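Local coordinates for Medium/long-chain acyl-CoA thioesterase YigI (PDB 3E8P), which probably hydrolyses medium- and long-chain fatty acyl-CoA thioesters to free fatty acids and coenzyme A, as a member of the HotDog thioesterase superfamily, at residues 12-20 / 90-101; 76-85 / 139-147. All coordinates share one frame; numbering follows the deposited sequence.

Contact 1 (12-20 / 90-101); sequences SNPIQAEVL and VASRDDWTIEEL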
ATOM      1  N   SER A  12       3.169   7.442 -32.760  1.00 70.68           N
ATOM      2  CA  SER A  12       2.405   6.161 -32.702  1.00 71.18           C
ATOM      3  C   SER A  12       1.955   5.727 -34.089  1.00 71.23           C
ATOM      4  O   SER A  12       1.338   6.508 -34.816  1.00 71.50           O
ATOM      5  CB  SER A  12       1.174   6.319 -31.809  1.00 70.89           C
ATOM      6  OG  SER A  12       0.269   7.255 -32.365  1.00 71.61           O
ATOM      7  N   ASN A  13       2.260   4.483 -34.451  1.00 71.24           N
ATOM      8  CA  ASN A  13       1.868   3.946 -35.752  1.00 70.77           C
ATOM      9  C   ASN A  13       0.345   3.820 -35.817  1.00 69.92           C
ATOM     10  O   ASN A  13      -0.342   4.021 -34.815  1.00 69.26           O
ATOM     11  CB  ASN A  13       2.515   2.580 -35.984  1.00 72.56           C
ATOM     12  CG  ASN A  13       2.126   1.559 -34.932  1.00 73.33           C
ATOM     13  OD1 ASN A  13       2.912   1.237 -34.041  1.00 74.02           O
ATOM     14  ND2 ASN A  13       0.903   1.046 -35.031  1.00 73.86           N
ATOM     15  N   PRO A  14      -0.203   3.479 -36.995  1.00 68.71           N
ATOM     16  CA  PRO A  14      -1.657   3.344 -37.138  1.00 67.51           C
ATOM     17  C   PRO A  14      -2.358   2.339 -36.216  1.00 65.76           C
ATOM     18  O   PRO A  14      -3.416   2.642 -35.666  1.00 65.23           O
ATOM     19  CB  PRO A  14      -1.829   3.008 -38.619  1.00 67.52           C
ATOM     20  CG  PRO A  14      -0.550   2.316 -38.964  1.00 67.95           C
ATOM     21  CD  PRO A  14       0.475   3.170 -38.266  1.00 68.32           C
ATOM     22  N   ILE A  15      -1.779   1.155 -36.045  1.00 64.34           N
ATOM     23  CA  ILE A  15      -2.390   0.140 -35.185  1.00 62.46           C
ATOM     24  C   ILE A  15      -2.550   0.636 -33.746  1.00 60.65           C
ATOM     25  O   ILE A  15      -3.643   0.588 -33.176  1.00 60.04           O
ATOM     26  CB  ILE A  15      -1.559  -1.169 -35.169  1.00 63.28           C
ATOM     27  CG1 ILE A  15      -1.460  -1.749 -36.582  1.00 64.07           C
ATOM     28  CG2 ILE A  15      -2.203  -2.188 -34.242  1.00 63.46           C
ATOM     29  CD1 ILE A  15      -0.436  -1.055 -37.458  1.00 66.02           C
ATOM     30  N   GLN A  16      -1.455   1.120 -33.171  1.00 58.37           N
ATOM     31  CA  GLN A  16      -1.453   1.626 -31.807  1.00 56.81           C
ATOM     32  C   GLN A  16      -2.529   2.690 -31.592  1.00 57.52           C
ATOM     33  O   GLN A  16      -3.331   2.595 -30.664  1.00 56.60           O
ATOM     34  CB  GLN A  16      -0.078   2.209 -31.471  1.00 54.55           C
ATOM     35  CG  GLN A  16       1.059   1.214 -31.586  1.00 52.08           C
ATOM     36  CD  GLN A  16       2.403   1.841 -31.301  1.00 51.33           C
ATOM     37  OE1 GLN A  16       2.732   2.888 -31.852  1.00 52.21           O
ATOM     38  NE2 GLN A  16       3.192   1.202 -30.446  1.00 51.21           N
ATOM     39  N   ALA A  17      -2.539   3.696 -32.462  1.00 57.62           N
ATOM     40  CA  ALA A  17      -3.498   4.791 -32.369  1.00 58.02           C
ATOM     41  C   ALA A  17      -4.925   4.318 -32.583  1.00 58.33           C
ATOM     42  O   ALA A  17      -5.868   4.927 -32.080  1.00 58.97           O
ATOM     43  CB  ALA A  17      -3.152   5.872 -33.387  1.00 58.18           C
ATOM     44  N   GLU A  18      -5.085   3.234 -33.331  1.00 58.44           N
ATOM     45  CA  GLU A  18      -6.415   2.713 -33.601  1.00 58.59           C
ATOM     46  C   GLU A  18      -6.996   2.032 -32.362  1.00 57.69           C
ATOM     47  O   GLU A  18      -8.137   2.300 -31.985  1.00 56.56           O
ATOM     48  CB  GLU A  18      -6.371   1.728 -34.776  1.00 60.25           C
ATOM     49  CG  GLU A  18      -7.385   2.029 -35.876  1.00 63.04           C
ATOM     50  CD  GLU A  18      -8.827   1.947 -35.393  1.00 65.07           C
ATOM     51  OE1 GLU A  18      -9.274   0.836 -35.031  1.00 65.18           O
ATOM     52  OE2 GLU A  18      -9.513   2.995 -35.376  1.00 66.27           O
ATOM     53  N   VAL A  19      -6.212   1.162 -31.726  1.00 56.98           N
ATOM     54  CA  VAL A  19      -6.684   0.461 -30.535  1.00 56.71           C
ATOM     55  C   VAL A  19      -6.927   1.446 -29.399  1.00 55.97           C
ATOM     56  O   VAL A  19      -7.869   1.288 -28.625  1.00 54.02           O
ATOM     57  CB  VAL A  19      -5.685  -0.630 -30.064  1.00 57.23           C
ATOM     58  CG1 VAL A  19      -5.439  -1.623 -31.188  1.00 57.56           C
ATOM     59  CG2 VAL A  19      -4.382  -0.001 -29.609  1.00 58.48           C
ATOM     60  N   LEU A  20      -6.082   2.469 -29.314  1.00 56.01           N
ATOM     61  CA  LEU A  20      -6.216   3.486 -28.279  1.00 55.91           C
ATOM     62  C   LEU A  20      -7.523   4.243 -28.445  1.00 55.55           C
ATOM     63  O   LEU A  20      -8.257   4.439 -27.478  1.00 56.20           O
ATOM     64  CB  LEU A  20      -5.042   4.467 -28.332  1.00 55.57           C
ATOM     65  CG  LEU A  20      -3.667   3.923 -27.938  1.00 54.67           C
ATOM     66  CD1 LEU A  20      -2.594   4.899 -28.381  1.00 54.46           C
ATOM     67  CD2 LEU A  20      -3.607   3.691 -26.434  1.00 54.46           C
ATOM     68  N   VAL A  90       0.962  -0.801 -25.061  1.00 38.30           N
ATOM     69  CA  VAL A  90       0.797  -0.549 -26.487  1.00 39.19           C
ATOM     70  C   VAL A  90       2.041   0.084 -27.125  1.00 41.42           C
ATOM     71  O   VAL A  90       2.396  -0.227 -28.261  1.00 41.10           O
ATOM     72  CB  VAL A  90      -0.404   0.386 -26.752  1.00 37.76           C
ATOM     73  CG1 VAL A  90      -0.424   0.804 -28.210  1.00 39.24           C
ATOM     74  CG2 VAL A  90      -1.700  -0.313 -26.397  1.00 35.65           C
ATOM     75  N   ALA A  91       2.702   0.970 -26.392  1.00 43.43           N
ATOM     76  CA  ALA A  91       3.880   1.648 -26.910  1.00 45.64           C
ATOM     77  C   ALA A  91       5.173   0.853 -26.771  1.00 47.70           C
ATOM     78  O   ALA A  91       6.208   1.272 -27.277  1.00 47.54           O
ATOM     79  CB  ALA A  91       4.034   3.009 -26.228  1.00 46.30           C
ATOM     80  N   SER A  92       5.120  -0.291 -26.097  1.00 50.00           N
ATOM     81  CA  SER A  92       6.323  -1.092 -25.898  1.00 52.80           C
ATOM     82  C   SER A  92       6.725  -1.977 -27.078  1.00 56.32           C
ATOM     83  O   SER A  92       7.828  -2.528 -27.090  1.00 56.48           O
ATOM     84  CB  SER A  92       6.173  -1.967 -24.648  1.00 52.36           C
ATOM     85  OG  SER A  92       5.162  -2.943 -24.821  1.00 48.87           O
ATOM     86  N   ARG A  93       5.848  -2.116 -28.066  1.00 60.14           N
ATOM     87  CA  ARG A  93       6.154  -2.966 -29.215  1.00 64.28           C
ATOM     88  C   ARG A  93       5.596  -2.451 -30.539  1.00 66.47           C
ATOM     89  O   ARG A  93       4.699  -1.608 -30.562  1.00 66.75           O
ATOM     90  CB  ARG A  93       5.625  -4.384 -28.966  1.00 65.33           C
ATOM     91  CG  ARG A  93       6.407  -5.177 -27.932  1.00 67.60           C
ATOM     92  CD  ARG A  93       5.645  -6.413 -27.488  1.00 70.06           C
ATOM     93  NE  ARG A  93       5.227  -7.240 -28.614  1.00 72.73           N
ATOM     94  CZ  ARG A  93       6.064  -7.876 -29.426  1.00 74.45           C
ATOM     95  NH1 ARG A  93       7.375  -7.785 -29.235  1.00 74.70           N
ATOM     96  NH2 ARG A  93       5.587  -8.599 -30.432  1.00 74.64           N
ATOM     97  N   ASP A  94       6.138  -2.972 -31.640  1.00 68.89           N
ATOM     98  CA  ASP A  94       5.700  -2.595 -32.982  1.00 71.00           C
ATOM     99  C   ASP A  94       5.002  -3.770 -33.668  1.00 72.30           C
ATOM    100  O   ASP A  94       4.183  -3.581 -34.569  1.00 73.01           O
ATOM    101  CB  ASP A  94       6.892  -2.152 -33.835  1.00 71.47           C
ATOM    102  CG  ASP A  94       7.497  -0.842 -33.365  1.00 72.70           C
ATOM    103  OD1 ASP A  94       6.766   0.172 -33.330  1.00 71.97           O
ATOM    104  OD2 ASP A  94       8.702  -0.827 -33.038  1.00 72.65           O
ATOM    105  N   ASP A  95       5.330  -4.983 -33.230  1.00 73.05           N
ATOM    106  CA  ASP A  95       4.752  -6.195 -33.794  1.00 73.31           C
ATOM    107  C   ASP A  95       3.307  -6.404 -33.353  1.00 72.84           C
ATOM    108  O   ASP A  95       2.708  -7.433 -33.660  1.00 73.02           O
ATOM    109  CB  ASP A  95       5.575  -7.419 -33.379  1.00 75.18           C
ATOM    110  CG  ASP A  95       7.065  -7.219 -33.577  1.00 76.50           C
ATOM    111  OD1 ASP A  95       7.653  -6.388 -32.850  1.00 77.76           O
ATOM    112  OD2 ASP A  95       7.647  -7.892 -34.456  1.00 77.52           O
ATOM    113  N   TRP A  96       2.749  -5.436 -32.630  1.00 71.79           N
ATOM    114  CA  TRP A  96       1.372  -5.542 -32.153  1.00 71.32           C
ATOM    115  C   TRP A  96       0.356  -5.672 -33.285  1.00 71.12           C
ATOM    116  O   TRP A  96       0.288  -4.816 -34.166  1.00 70.28           O
ATOM    117  CB  TRP A  96       0.985  -4.318 -31.316  1.00 70.81           C
ATOM    118  CG  TRP A  96       1.605  -4.238 -29.950  1.00 70.95           C
ATOM    119  CD1 TRP A  96       2.210  -3.149 -29.396  1.00 71.11           C
ATOM    120  CD2 TRP A  96       1.636  -5.265 -28.947  1.00 71.09           C
ATOM    121  NE1 TRP A  96       2.615  -3.428 -28.112  1.00 71.04           N
ATOM    122  CE2 TRP A  96       2.274  -4.720 -27.812  1.00 71.50           C
ATOM    123  CE3 TRP A  96       1.185  -6.589 -28.897  1.00 71.11           C
ATOM    124  CZ2 TRP A  96       2.473  -5.459 -26.638  1.00 71.28           C
ATOM    125  CZ3 TRP A  96       1.384  -7.323 -27.729  1.00 71.17           C
ATOM    126  CH2 TRP A  96       2.022  -6.755 -26.617  1.00 71.68           C
ATOM    127  N   THR A  97      -0.432  -6.743 -33.261  1.00 70.93           N
ATOM    128  CA  THR A  97      -1.472  -6.928 -34.265  1.00 71.34           C
ATOM    129  C   THR A  97      -2.756  -6.518 -33.550  1.00 71.35           C
ATOM    130  O   THR A  97      -2.860  -6.653 -32.330  1.00 71.39           O
ATOM    131  CB  THR A  97      -1.584  -8.399 -34.725  1.00 71.69           C
ATOM    132  OG1 THR A  97      -2.306  -9.159 -33.749  1.00 71.95           O
ATOM    133  CG2 THR A  97      -0.200  -9.006 -34.905  1.00 71.89           C
ATOM    134  N   ILE A  98      -3.731  -6.018 -34.297  1.00 71.37           N
ATOM    135  CA  ILE A  98      -4.981  -5.566 -33.701  1.00 71.81           C
ATOM    136  C   ILE A  98      -5.561  -6.470 -32.613  1.00 71.99           C
ATOM    137  O   ILE A  98      -5.755  -6.028 -31.482  1.00 71.71           O
ATOM    138  CB  ILE A  98      -6.063  -5.348 -34.769  1.00 72.99           C
ATOM    139  CG1 ILE A  98      -5.534  -4.418 -35.866  1.00 74.58           C
ATOM    140  CG2 ILE A  98      -7.305  -4.748 -34.123  1.00 72.55           C
ATOM    141  CD1 ILE A  98      -4.574  -5.089 -36.849  1.00 73.76           C
ATOM    142  N   GLU A  99      -5.844  -7.725 -32.943  1.00 72.18           N
ATOM    143  CA  GLU A  99      -6.422  -8.643 -31.961  1.00 71.99           C
ATOM    144  C   GLU A  99      -5.433  -9.033 -30.868  1.00 70.51           C
ATOM    145  O   GLU A  99      -5.831  -9.396 -29.759  1.00 69.95           O
ATOM    146  CB  GLU A  99      -6.955  -9.906 -32.649  1.00 74.03           C
ATOM    147  CG  GLU A  99      -5.892 -10.791 -33.283  1.00 75.72           C
ATOM    148  CD  GLU A  99      -6.492 -12.002 -33.979  1.00 78.06           C
ATOM    149  OE1 GLU A  99      -7.326 -11.804 -34.892  1.00 77.84           O
ATOM    150  OE2 GLU A  99      -6.134 -13.145 -33.614  1.00 77.64           O
ATOM    151  N   GLU A 100      -4.147  -8.958 -31.191  1.00 68.57           N
ATOM    152  CA  GLU A 100      -3.090  -9.293 -30.246  1.00 66.87           C
ATOM    153  C   GLU A 100      -3.163  -8.311 -29.071  1.00 65.48           C
ATOM    154  O   GLU A 100      -2.826  -8.650 -27.938  1.00 64.70           O
ATOM    155  CB  GLU A 100      -1.734  -9.209 -30.953  1.00 68.00           C
ATOM    156  CG  GLU A 100      -0.540  -9.728 -30.167  1.00 68.92           C
ATOM    157  CD  GLU A 100       0.748  -9.684 -30.985  1.00 70.59           C
ATOM    158  OE1 GLU A 100       1.062  -8.611 -31.549  1.00 69.40           O
ATOM    159  OE2 GLU A 100       1.449 -10.719 -31.064  1.00 70.86           O
ATOM    160  N   LEU A 101      -3.615  -7.093 -29.350  1.00 64.04           N
ATOM    161  CA  LEU A 101      -3.753  -6.078 -28.316  1.00 62.88           C
ATOM    162  C   LEU A 101      -5.152  -6.124 -27.718  1.00 62.04           C
ATOM    163  O   LEU A 101      -5.357  -5.724 -26.576  1.00 61.34           O
ATOM    164  CB  LEU A 101      -3.472  -4.682 -28.883  1.00 62.30           C
ATOM    165  CG  LEU A 101      -1.997  -4.282 -28.978  1.00 62.19           C
ATOM    166  CD1 LEU A 101      -1.869  -2.928 -29.653  1.00 62.10           C
ATOM    167  CD2 LEU A 101      -1.391  -4.235 -27.585  1.00 61.67           C
TER
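The flat carboxamide of Gln16 meets the carbonyl oxygen of Val90 at its nitrogen end: NE2 donates to Val90 O over 2.7 Å, with the oxygen lying 27° out of the amide plane. Nearby, the Trp96 indole is sandwiched, with Leu101 CD2 over the centre of one face, Arg93 CB offset toward the rim of the opposite face and Glu100 CG at the edge. The other branch of Leu101 continues across the contact, where CD1 packs 3.9 Å from Val19 CG2, the two side chains crossing at about a right angle. Gln16 runs extended beyond CG (chi2 178°), which carries its amide past Val90; on the way Gln16 CB and CG both lie along Val90 CG1, at 3.6 and 3.7 Å. At the far end of the amide, OE1 accepts from the backbone N of Asn13, the N-cap residue of helix 14-29, over 3.1 Å. Val19 and Val90 meet tip to tip through their CG2 methyls, while Ile15 CG2 rests 3.6 Å from Trp96 O, just ahead of helix 98-107. An alanine at Gln16 would keep the CB contact but would probably leave Val90 O and Asn13 N each without this partner, and open a gap where CG packs on Val90 CG1. A single buried amide thus ties the start of helix 14-29 to the end of helix 70-90, with aliphatic packing beside it.

Contact 2 (76-85 / 139-147); sequences VLDVVGGLTA and VSVCRMELH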
ATOM      1  N   VAL A  76     -11.434   7.275  -9.908  1.00 22.49           N
ATOM      2  CA  VAL A  76     -10.698   7.988 -10.955  1.00 22.83           C
ATOM      3  C   VAL A  76      -9.227   7.572 -11.021  1.00 21.83           C
ATOM      4  O   VAL A  76      -8.689   7.322 -12.093  1.00 21.12           O
ATOM      5  CB  VAL A  76     -10.759   9.519 -10.744  1.00 23.15           C
ATOM      6  CG1 VAL A  76      -9.947  10.233 -11.830  1.00 24.93           C
ATOM      7  CG2 VAL A  76     -12.200   9.981 -10.764  1.00 23.65           C
ATOM      8  N   LEU A  77      -8.578   7.489  -9.866  1.00 24.15           N
ATOM      9  CA  LEU A  77      -7.172   7.112  -9.833  1.00 24.27           C
ATOM     10  C   LEU A  77      -6.938   5.715 -10.401  1.00 24.49           C
ATOM     11  O   LEU A  77      -5.943   5.491 -11.094  1.00 25.51           O
ATOM     12  CB  LEU A  77      -6.634   7.194  -8.401  1.00 24.68           C
ATOM     13  CG  LEU A  77      -6.512   8.603  -7.811  1.00 25.30           C
ATOM     14  CD1 LEU A  77      -6.260   8.520  -6.309  1.00 24.65           C
ATOM     15  CD2 LEU A  77      -5.386   9.341  -8.492  1.00 23.64           C
ATOM     16  N   ASP A  78      -7.848   4.783 -10.119  1.00 24.80           N
ATOM     17  CA  ASP A  78      -7.715   3.403 -10.614  1.00 24.67           C
ATOM     18  C   ASP A  78      -7.863   3.332 -12.134  1.00 24.15           C
ATOM     19  O   ASP A  78      -7.098   2.640 -12.815  1.00 23.14           O
ATOM     20  CB  ASP A  78      -8.759   2.479  -9.971  1.00 27.67           C
ATOM     21  CG  ASP A  78      -8.511   1.006 -10.299  1.00 31.50           C
ATOM     22  OD1 ASP A  78      -9.462   0.203 -10.236  1.00 32.85           O
ATOM     23  OD2 ASP A  78      -7.352   0.645 -10.609  1.00 33.91           O
ATOM     24  N   VAL A  79      -8.849   4.051 -12.656  1.00 23.24           N
ATOM     25  CA  VAL A  79      -9.100   4.100 -14.091  1.00 24.14           C
ATOM     26  C   VAL A  79      -7.931   4.764 -14.826  1.00 26.31           C
ATOM     27  O   VAL A  79      -7.516   4.302 -15.896  1.00 26.90           O
ATOM     28  CB  VAL A  79     -10.399   4.880 -14.391  1.00 27.45           C
ATOM     29  CG1 VAL A  79     -10.596   4.994 -15.903  1.00 26.28           C
ATOM     30  CG2 VAL A  79     -11.589   4.171 -13.732  1.00 24.60           C
ATOM     31  N   VAL A  80      -7.406   5.850 -14.259  1.00 25.72           N
ATOM     32  CA  VAL A  80      -6.258   6.523 -14.860  1.00 23.46           C
ATOM     33  C   VAL A  80      -5.108   5.519 -14.903  1.00 24.23           C
ATOM     34  O   VAL A  80      -4.416   5.389 -15.913  1.00 24.73           O
ATOM     35  CB  VAL A  80      -5.791   7.738 -14.022  1.00 24.69           C
ATOM     36  CG1 VAL A  80      -4.371   8.124 -14.419  1.00 25.55           C
ATOM     37  CG2 VAL A  80      -6.724   8.921 -14.231  1.00 25.29           C
ATOM     38  N   GLY A  81      -4.920   4.799 -13.800  1.00 23.46           N
ATOM     39  CA  GLY A  81      -3.841   3.826 -13.725  1.00 23.90           C
ATOM     40  C   GLY A  81      -3.952   2.696 -14.735  1.00 26.12           C
ATOM     41  O   GLY A  81      -2.953   2.280 -15.319  1.00 25.38           O
ATOM     42  N   GLY A  82      -5.167   2.195 -14.937  1.00 26.54           N
ATOM     43  CA  GLY A  82      -5.372   1.115 -15.885  1.00 26.88           C
ATOM     44  C   GLY A  82      -5.072   1.542 -17.309  1.00 26.62           C
ATOM     45  O   GLY A  82      -4.376   0.844 -18.034  1.00 26.66           O
ATOM     46  N   LEU A  83      -5.601   2.694 -17.704  1.00 27.09           N
ATOM     47  CA  LEU A  83      -5.381   3.223 -19.043  1.00 27.28           C
ATOM     48  C   LEU A  83      -3.909   3.590 -19.261  1.00 28.98           C
ATOM     49  O   LEU A  83      -3.378   3.430 -20.367  1.00 30.13           O
ATOM     50  CB  LEU A  83      -6.291   4.436 -19.280  1.00 27.61           C
ATOM     51  CG  LEU A  83      -7.782   4.073 -19.386  1.00 29.57           C
ATOM     52  CD1 LEU A  83      -8.667   5.316 -19.305  1.00 29.92           C
ATOM     53  CD2 LEU A  83      -8.003   3.337 -20.697  1.00 31.30           C
ATOM     54  N   THR A  84      -3.252   4.065 -18.204  1.00 28.19           N
ATOM     55  CA  THR A  84      -1.840   4.433 -18.269  1.00 27.84           C
ATOM     56  C   THR A  84      -1.036   3.154 -18.498  1.00 29.32           C
ATOM     57  O   THR A  84      -0.111   3.114 -19.306  1.00 29.08           O
ATOM     58  CB  THR A  84      -1.350   5.079 -16.934  1.00 28.64           C
ATOM     59  OG1 THR A  84      -2.082   6.293 -16.677  1.00 25.84           O
ATOM     60  CG2 THR A  84       0.171   5.365 -16.993  1.00 23.55           C
ATOM     61  N   ALA A  85      -1.407   2.109 -17.773  1.00 29.89           N
ATOM     62  CA  ALA A  85      -0.732   0.831 -17.886  1.00 29.17           C
ATOM     63  C   ALA A  85      -0.887   0.266 -19.294  1.00 29.90           C
ATOM     64  O   ALA A  85       0.086  -0.191 -19.885  1.00 31.31           O
ATOM     65  CB  ALA A  85      -1.289  -0.144 -16.854  1.00 25.94           C
ATOM     66  N   VAL A 139       2.984  -7.476 -15.974  1.00 35.80           N
ATOM     67  CA  VAL A 139       2.629  -6.639 -14.831  1.00 33.59           C
ATOM     68  C   VAL A 139       3.296  -5.268 -14.917  1.00 32.36           C
ATOM     69  O   VAL A 139       4.499  -5.176 -15.175  1.00 30.85           O
ATOM     70  CB  VAL A 139       3.056  -7.288 -13.492  1.00 33.33           C
ATOM     71  CG1 VAL A 139       2.763  -6.347 -12.340  1.00 35.61           C
ATOM     72  CG2 VAL A 139       2.329  -8.588 -13.291  1.00 33.09           C
ATOM     73  N   SER A 140       2.505  -4.213 -14.711  1.00 29.56           N
ATOM     74  CA  SER A 140       3.005  -2.839 -14.728  1.00 30.01           C
ATOM     75  C   SER A 140       2.573  -2.091 -13.466  1.00 29.15           C
ATOM     76  O   SER A 140       1.467  -2.305 -12.956  1.00 27.84           O
ATOM     77  CB  SER A 140       2.475  -2.075 -15.946  1.00 30.33           C
ATOM     78  OG  SER A 140       3.009  -2.599 -17.144  1.00 34.56           O
ATOM     79  N   VAL A 141       3.451  -1.228 -12.962  1.00 25.97           N
ATOM     80  CA  VAL A 141       3.144  -0.420 -11.791  1.00 25.00           C
ATOM     81  C   VAL A 141       3.058   1.030 -12.256  1.00 25.08           C
ATOM     82  O   VAL A 141       3.881   1.480 -13.051  1.00 25.78           O
ATOM     83  CB  VAL A 141       4.220  -0.559 -10.692  1.00 25.08           C
ATOM     84  CG1 VAL A 141       3.783   0.208  -9.433  1.00 22.28           C
ATOM     85  CG2 VAL A 141       4.420  -2.030 -10.344  1.00 23.33           C
ATOM     86  N   CYS A 142       2.050   1.750 -11.772  1.00 24.82           N
ATOM     87  CA  CYS A 142       1.843   3.141 -12.159  1.00 25.56           C
ATOM     88  C   CYS A 142       1.593   4.090 -10.995  1.00 26.51           C
ATOM     89  O   CYS A 142       1.190   3.674  -9.907  1.00 23.30           O
ATOM     90  CB  CYS A 142       0.640   3.248 -13.094  1.00 26.59           C
ATOM     91  SG  CYS A 142       0.708   2.194 -14.545  1.00 29.96           S
ATOM     92  N   ARG A 143       1.835   5.373 -11.247  1.00 25.94           N
ATOM     93  CA  ARG A 143       1.575   6.415 -10.266  1.00 26.71           C
ATOM     94  C   ARG A 143       0.445   7.275 -10.840  1.00 26.54           C
ATOM     95  O   ARG A 143       0.448   7.604 -12.026  1.00 25.57           O
ATOM     96  CB  ARG A 143       2.821   7.273 -10.030  1.00 28.08           C
ATOM     97  CG  ARG A 143       3.699   6.753  -8.906  1.00 34.80           C
ATOM     98  CD  ARG A 143       4.782   7.735  -8.507  1.00 37.74           C
ATOM     99  NE  ARG A 143       5.406   7.337  -7.246  1.00 42.67           N
ATOM    100  CZ  ARG A 143       6.413   7.982  -6.663  1.00 44.87           C
ATOM    101  NH1 ARG A 143       6.924   9.073  -7.223  1.00 43.19           N
ATOM    102  NH2 ARG A 143       6.902   7.534  -5.515  1.00 45.30           N
HETATM  103  N   MSE A 144      -0.534   7.620 -10.013  1.00 25.41           N
HETATM  104  CA  MSE A 144      -1.643   8.433 -10.484  1.00 23.83           C
HETATM  105  C   MSE A 144      -1.745   9.690  -9.648  1.00 25.33           C
HETATM  106  O   MSE A 144      -1.242   9.747  -8.532  1.00 24.48           O
HETATM  107  CB  MSE A 144      -2.964   7.665 -10.398  1.00 23.53           C
HETATM  108  CG  MSE A 144      -2.999   6.380 -11.194  1.00 25.47           C
HETATM  109 SE   MSE A 144      -1.990   4.929 -10.324  1.00 35.78          SE
HETATM  110  CE  MSE A 144      -3.424   4.102  -9.365  1.00 29.07           C
ATOM    111  N   GLU A 145      -2.437  10.682 -10.181  1.00 25.01           N
ATOM    112  CA  GLU A 145      -2.587  11.942  -9.489  1.00 26.80           C
ATOM    113  C   GLU A 145      -3.910  12.594  -9.863  1.00 26.03           C
ATOM    114  O   GLU A 145      -4.310  12.595 -11.028  1.00 24.45           O
ATOM    115  CB  GLU A 145      -1.404  12.842  -9.868  1.00 29.55           C
ATOM    116  CG  GLU A 145      -1.594  14.313  -9.663  1.00 34.25           C
ATOM    117  CD  GLU A 145      -2.519  14.951 -10.687  1.00 37.49           C
ATOM    118  OE1 GLU A 145      -2.410  14.645 -11.899  1.00 36.38           O
ATOM    119  OE2 GLU A 145      -3.350  15.779 -10.269  1.00 39.35           O
ATOM    120  N   LEU A 146      -4.586  13.135  -8.859  1.00 25.23           N
ATOM    121  CA  LEU A 146      -5.856  13.819  -9.059  1.00 23.92           C
ATOM    122  C   LEU A 146      -5.738  15.251  -8.518  1.00 22.66           C
ATOM    123  O   LEU A 146      -5.276  15.463  -7.394  1.00 20.99           O
ATOM    124  CB  LEU A 146      -6.980  13.089  -8.319  1.00 22.19           C
ATOM    125  CG  LEU A 146      -8.392  13.598  -8.620  1.00 27.92           C
ATOM    126  CD1 LEU A 146      -8.816  13.120 -10.008  1.00 26.77           C
ATOM    127  CD2 LEU A 146      -9.372  13.088  -7.568  1.00 28.01           C
ATOM    128  N   HIS A 147      -6.142  16.226  -9.324  1.00 22.37           N
ATOM    129  CA  HIS A 147      -6.112  17.628  -8.913  1.00 24.35           C
ATOM    130  C   HIS A 147      -7.431  18.274  -9.334  1.00 24.12           C
ATOM    131  O   HIS A 147      -8.198  17.670 -10.085  1.00 25.14           O
ATOM    132  CB  HIS A 147      -4.920  18.366  -9.550  1.00 23.00           C
ATOM    133  CG  HIS A 147      -4.949  18.424 -11.049  1.00 25.96           C
ATOM    134  ND1 HIS A 147      -4.316  17.492 -11.848  1.00 28.70           N
ATOM    135  CD2 HIS A 147      -5.508  19.325 -11.896  1.00 24.93           C
ATOM    136  CE1 HIS A 147      -4.482  17.817 -13.119  1.00 27.01           C
ATOM    137  NE2 HIS A 147      -5.201  18.926 -13.174  1.00 26.16           N
TER
HETATM  138  O   HOH W   1       2.592  -0.655 -19.156  1.00 30.79           O
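Met144, modelled as selenomethionine, reaches from strand 139-148 against Leu77 and Gly81 of helix 70-90, and here the packing is tight. Its CG lies 3.1 Å from Leu77 O, and Leu77 CD2 lies beside Met144 CB at 3.5 Å, the two side chains crossing at a slant. Bends at chi2 (76°) and chi3 (94°) fold the selenomethionine against the helix, bringing SE and CE against the backbone of Leu77 and Gly81; a side-chain carbon on Gly81 would crowd CE. Val80 slides past Met144 CG in the opposite sense, and farther along the strand Leu146 CD1 meets Val76 CG1 at 3.6 Å, nearly at right angles. Toward the other end the fit is looser. Cys142 SG lies 3.8 Å from Ala85 CB, and Ala85 CB and Ser140 CB are 4.3 Å apart. There a water bridges the two elements, donating to Ala85 O over 2.7 Å and hydrogen-bonded to Ser140 OG; no direct hydrogen bond joins the segments. Thr84 OG1 turns back to Val80 O, so its polar atom is satisfied within the helix while its CG2 faces Cys142. On the reverse face of the strand, Arg143 makes a cation-pi contact with Phe156 of a neighbouring subunit. The axes of 76-85 and 139-147 approach to 7.9 Å with their N-to-C directions 137° apart, as the long central helix of a HotDog fold lies along the inner face of the antiparallel sheet wrapped around it.

In the fold
Contact 2 lies in the core of the subunit, its centre about 5 Å from the centre of the chain, whereas contact 1 is partly buried at the periphery, its centre about 19 Å from that of the chain; the two contact centres are about 20 Å apart and the contacts do not touch. Helix 70-90 takes part in both: its middle packs on the sheet in 76-85 / 139-147, and its last residue, Val90, enters 12-20 / 90-101. The chemistry follows the position. Contact 2 is almost wholly apolar, helix on strand, with a bridging water at one end. Contact 1 joins helix 14-29 to a connecting loop and the start of helix 98-107, mixing aliphatic packing with a direct amide-to-carbonyl bond.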